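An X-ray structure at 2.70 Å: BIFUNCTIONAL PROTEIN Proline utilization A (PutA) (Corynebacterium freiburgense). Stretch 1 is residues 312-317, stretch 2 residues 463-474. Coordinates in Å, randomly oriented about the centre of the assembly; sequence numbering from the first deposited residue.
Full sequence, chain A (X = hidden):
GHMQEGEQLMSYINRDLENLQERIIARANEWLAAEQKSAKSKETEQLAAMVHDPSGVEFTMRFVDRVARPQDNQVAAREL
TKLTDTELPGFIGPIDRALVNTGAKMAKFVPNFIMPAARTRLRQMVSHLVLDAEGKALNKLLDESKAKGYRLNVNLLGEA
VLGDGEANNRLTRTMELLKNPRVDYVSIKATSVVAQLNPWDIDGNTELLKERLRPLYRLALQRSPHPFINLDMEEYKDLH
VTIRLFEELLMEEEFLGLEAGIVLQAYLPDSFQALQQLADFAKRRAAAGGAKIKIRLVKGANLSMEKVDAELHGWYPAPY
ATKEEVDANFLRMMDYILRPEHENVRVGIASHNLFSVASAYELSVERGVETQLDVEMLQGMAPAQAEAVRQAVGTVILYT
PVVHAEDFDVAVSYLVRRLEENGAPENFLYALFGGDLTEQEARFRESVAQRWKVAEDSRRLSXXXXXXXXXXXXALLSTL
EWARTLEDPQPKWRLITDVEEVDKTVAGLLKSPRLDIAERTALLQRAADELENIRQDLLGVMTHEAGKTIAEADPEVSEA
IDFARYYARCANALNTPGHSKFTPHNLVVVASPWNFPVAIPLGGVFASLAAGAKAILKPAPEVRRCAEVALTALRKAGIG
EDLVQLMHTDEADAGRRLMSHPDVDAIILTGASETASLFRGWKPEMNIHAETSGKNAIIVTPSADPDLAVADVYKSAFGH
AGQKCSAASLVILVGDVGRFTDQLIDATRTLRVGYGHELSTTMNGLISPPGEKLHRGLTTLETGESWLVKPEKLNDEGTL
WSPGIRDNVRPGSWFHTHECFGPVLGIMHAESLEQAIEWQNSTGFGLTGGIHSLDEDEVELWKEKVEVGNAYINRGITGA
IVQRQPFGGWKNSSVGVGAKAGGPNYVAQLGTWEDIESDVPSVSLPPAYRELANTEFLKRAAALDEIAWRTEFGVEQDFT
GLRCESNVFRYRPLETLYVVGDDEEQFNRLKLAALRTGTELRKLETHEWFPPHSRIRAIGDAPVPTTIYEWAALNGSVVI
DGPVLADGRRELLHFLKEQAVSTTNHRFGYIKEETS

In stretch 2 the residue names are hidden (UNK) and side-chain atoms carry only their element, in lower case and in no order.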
# COMPACT_ATOMS: atom_id res chain seq x y z
N LEU A 312 -6.30 -6.16 -0.59
CA LEU A 312 -5.79 -4.85 -0.23
C LEU A 312 -6.31 -3.75 -1.14
O LEU A 312 -6.57 -2.63 -0.69
CB LEU A 312 -4.25 -4.84 -0.26
CG LEU A 312 -3.53 -5.53 0.91
CD1 LEU A 312 -2.03 -5.54 0.74
CD2 LEU A 312 -3.94 -4.95 2.30
N HIS A 313 -6.40 -4.02 -2.44
CA HIS A 313 -6.75 -3.01 -3.44
C HIS A 313 -8.22 -2.97 -3.79
O HIS A 313 -8.61 -2.11 -4.59
CB HIS A 313 -5.96 -3.23 -4.73
CG HIS A 313 -4.52 -2.91 -4.61
ND1 HIS A 313 -3.61 -3.77 -4.04
CD2 HIS A 313 -3.83 -1.81 -5.00
CE1 HIS A 313 -2.42 -3.21 -4.06
NE2 HIS A 313 -2.52 -2.03 -4.65
N GLY A 314 -9.01 -3.91 -3.30
CA GLY A 314 -10.38 -3.99 -3.73
C GLY A 314 -10.55 -4.56 -5.11
O GLY A 314 -11.43 -4.12 -5.85
N TRP A 315 -9.73 -5.53 -5.47
CA TRP A 315 -9.78 -6.16 -6.78
C TRP A 315 -10.15 -7.62 -6.60
O TRP A 315 -10.01 -8.18 -5.51
CB TRP A 315 -8.42 -6.10 -7.47
CG TRP A 315 -7.91 -4.75 -7.80
CD1 TRP A 315 -8.65 -3.64 -8.07
CD2 TRP A 315 -6.53 -4.37 -7.91
NE1 TRP A 315 -7.80 -2.58 -8.35
CE2 TRP A 315 -6.50 -3.01 -8.27
CE3 TRP A 315 -5.31 -5.04 -7.77
CZ2 TRP A 315 -5.31 -2.31 -8.45
CZ3 TRP A 315 -4.14 -4.35 -7.94
CH2 TRP A 315 -4.14 -3.00 -8.27
N TYR A 316 -10.59 -8.25 -7.70
CA TYR A 316 -10.69 -9.70 -7.69
C TYR A 316 -9.29 -10.29 -7.74
O TYR A 316 -8.38 -9.73 -8.37
CB TYR A 316 -11.48 -10.22 -8.88
CG TYR A 316 -12.93 -9.89 -8.86
CD1 TYR A 316 -13.80 -10.55 -8.02
CD2 TYR A 316 -13.43 -8.89 -9.68
CE1 TYR A 316 -15.15 -10.25 -8.00
CE2 TYR A 316 -14.76 -8.56 -9.67
CZ TYR A 316 -15.62 -9.24 -8.82
OH TYR A 316 -16.95 -8.92 -8.80
N PRO A 317 -9.10 -11.42 -7.09
CA PRO A 317 -7.87 -12.18 -7.31
C PRO A 317 -7.72 -12.52 -8.79
O PRO A 317 -8.70 -12.71 -9.50
CB PRO A 317 -8.07 -13.44 -6.45
CG PRO A 317 -9.25 -13.11 -5.54
CD PRO A 317 -10.08 -12.13 -6.25
N UNK A 463 -14.39 -5.03 -11.14
CA UNK A 463 -14.03 -4.95 -9.73
C UNK A 463 -15.19 -5.33 -8.83
O UNK A 463 -16.35 -5.04 -9.14
o UNK A 463 -14.33 -2.60 -10.17
c UNK A 463 -13.55 -3.54 -9.41
c UNK A 463 -12.10 -3.39 -9.82
N UNK A 464 -14.91 -5.93 -7.68
CA UNK A 464 -16.00 -6.23 -6.74
C UNK A 464 -16.51 -4.94 -6.11
O UNK A 464 -15.84 -3.91 -6.09
c UNK A 464 -13.57 -6.16 -7.11
c UNK A 464 -13.83 -7.14 -6.04
c UNK A 464 -15.34 -7.12 -5.70
N UNK A 465 -17.73 -5.02 -5.57
CA UNK A 465 -18.27 -3.90 -4.80
C UNK A 465 -17.56 -3.84 -3.46
O UNK A 465 -17.49 -4.83 -2.72
o UNK A 465 -20.21 -3.62 -7.39
c UNK A 465 -20.94 -2.94 -6.63
o UNK A 465 -21.96 -2.33 -7.04
c UNK A 465 -20.59 -2.83 -5.14
c UNK A 465 -19.78 -4.04 -4.62
N UNK A 466 -16.95 -2.69 -3.18
CA UNK A 466 -16.23 -2.45 -1.94
C UNK A 466 -16.63 -1.07 -1.46
O UNK A 466 -17.13 -0.26 -2.23
c UNK A 466 -14.70 -2.45 -2.16
o UNK A 466 -14.37 -1.45 -3.13
c UNK A 466 -14.22 -3.77 -2.67
N UNK A 467 -16.40 -0.79 -0.18
CA UNK A 467 -16.64 0.58 0.27
C UNK A 467 -15.55 1.54 -0.23
O UNK A 467 -15.86 2.60 -0.80
c UNK A 467 -16.85 4.75 2.95
c UNK A 467 -16.73 0.67 1.78
c UNK A 467 -15.65 4.06 3.01
c UNK A 467 -15.61 2.74 2.64
c UNK A 467 -18.00 4.12 2.52
c UNK A 467 -16.77 2.09 2.24
c UNK A 467 -17.95 2.80 2.16
N UNK A 468 -14.28 1.25 0.05
CA UNK A 468 -13.19 2.09 -0.46
C UNK A 468 -13.11 2.00 -1.97
O UNK A 468 -13.21 0.91 -2.54
c UNK A 468 -11.82 1.97 1.63
o UNK A 468 -12.05 1.08 2.46
n UNK A 468 -11.58 3.24 1.96
c UNK A 468 -11.87 1.69 0.16
N UNK A 469 -12.97 3.15 -2.62
CA UNK A 469 -12.77 3.19 -4.07
C UNK A 469 -11.49 2.45 -4.47
O UNK A 469 -10.45 2.61 -3.83
c UNK A 469 -12.71 4.64 -4.54
N UNK A 470 -11.56 1.65 -5.54
CA UNK A 470 -10.39 0.85 -5.90
C UNK A 470 -9.46 1.61 -6.83
O UNK A 470 -9.90 2.36 -7.71
o UNK A 470 -11.61 -0.30 -7.67
c UNK A 470 -10.77 -0.48 -6.56
N UNK A 471 -8.16 1.41 -6.64
CA UNK A 471 -7.13 2.07 -7.44
C UNK A 471 -7.10 1.54 -8.87
O UNK A 471 -7.62 0.47 -9.19
o UNK A 471 -6.43 3.39 -5.22
o UNK A 471 -4.62 2.23 -4.79
c UNK A 471 -5.59 2.53 -5.51
c UNK A 471 -5.75 1.85 -6.83
N UNK A 472 -6.41 2.30 -9.72
CA UNK A 472 -6.18 1.88 -11.09
C UNK A 472 -5.25 0.66 -11.11
O UNK A 472 -4.30 0.58 -10.34
o UNK A 472 -6.45 4.18 -11.82
c UNK A 472 -5.59 3.05 -11.87
N UNK A 473 -5.55 -0.32 -11.98
CA UNK A 473 -4.80 -1.57 -12.02
C UNK A 473 -3.84 -1.59 -13.22
O UNK A 473 -4.27 -1.87 -14.35
c UNK A 473 -5.07 -4.11 -11.92
o UNK A 473 -5.78 -5.14 -11.74
o UNK A 473 -3.82 -4.17 -11.95
c UNK A 473 -5.77 -2.76 -12.09
N UNK A 474 -2.54 -1.36 -13.03
CA UNK A 474 -1.61 -1.42 -14.17
C UNK A 474 -1.32 -2.84 -14.66
O UNK A 474 -0.51 -3.00 -15.58
c UNK A 474 -0.44 -0.85 -12.13
c UNK A 474 -0.34 -0.75 -13.63
c UNK A 474 -1.89 -0.97 -11.77

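Position 463 has three side-chain atoms: a carbon bonded to CA that carries one oxygen and one carbon. The terminal carbon lies 3.9 Å from Trp315 CD1, so a methyl meets the indole, while backbone C of 463 packs 3.4 Å from Tyr316 CE2. That branching is threonine, and Thr463 is otherwise largely exposed.

At 464 three carbons close a ring onto the backbone N, which only proline does. One ring carbon sits 3.7 Å from the centroid of the Tyr316 ring and almost exactly on its normal. Pro464 thus lays its CG over the tyrosine face in a CH-pi contact, and its CD comes within 3.2 Å of Gly314 O. Carbons next to a proline nitrogen or in its ring carry somewhat polarised hydrogens, which suits both an aromatic face and a carbonyl.

Position 465 bears a chain of three carbons, the third carrying two oxygens, and it points away from stretch 1 and touches nothing there: glutamate. The charge of Glu465 is left exposed.

Position 466 repeats the pattern of one carbon bearing an oxygen and a carbon. It points toward stretch 1, and its terminal carbon lies 4.0 Å from Gly314 CA; this is again threonine. The hydroxyl of Thr466, OG1, donates a hydrogen bond of 2.7 Å to the backbone O of position 468, bracing the turn of the loop.

Position 467 shows one carbon followed by a ring of six carbons without a hydroxyl, out of reach of stretch 1, hence Phe467. Position 468 has two carbons, the second carrying one oxygen and one nitrogen, an amide on a short stem. This is Asn468, whose ND2 is hydrogen-bonded elsewhere in the structure. The single carbon at 469 marks alanine, and Ala469 turns away.

At 470 one carbon carries one oxygen. That carbon, CB, packs 3.3 Å from His313 O, giving serine. A side chain this small lets the two backbones approach, with Ser470 CA 5.3 Å from Gly314 CA.

Position 471 has two carbons, the second with two oxygens. One of these oxygens merely approaches His313 CD2, at 4.1 Å; the hydrogen bond uses the backbone, Trp315 NE1 donating to O of 471 at 3.2 Å. This is Asp471.

Position 472 has one carbon and one oxygen. It points away, yet its backbone O reaches the indole edge, 3.6 Å from Trp315 CZ2; it is Ser472.

Position 473 again has two carbons and a two-oxygen end. Its CB lies over the six-membered ring of Trp315, 4.1 Å from the centroid. This is Asp473, both carboxylate oxygens hydrogen-bonded outside this contact. At 474 three carbons close onto the backbone N, so Pro474 ends the stretch.

The contact centres on Trp315, fixed by one hydrogen bond at its edge and covered on one face by Asp473. Pro464 on Tyr316 adds a second anchor. Just before them in sequence, Gly314 leaves the helix with positive phi, a conformation favouring glycine; an ideal CB there would lie 3.6 Å from both Thr466 CG2 and Ser470 CB.

Stretch 2 (463-474) TPETFNASDSDP
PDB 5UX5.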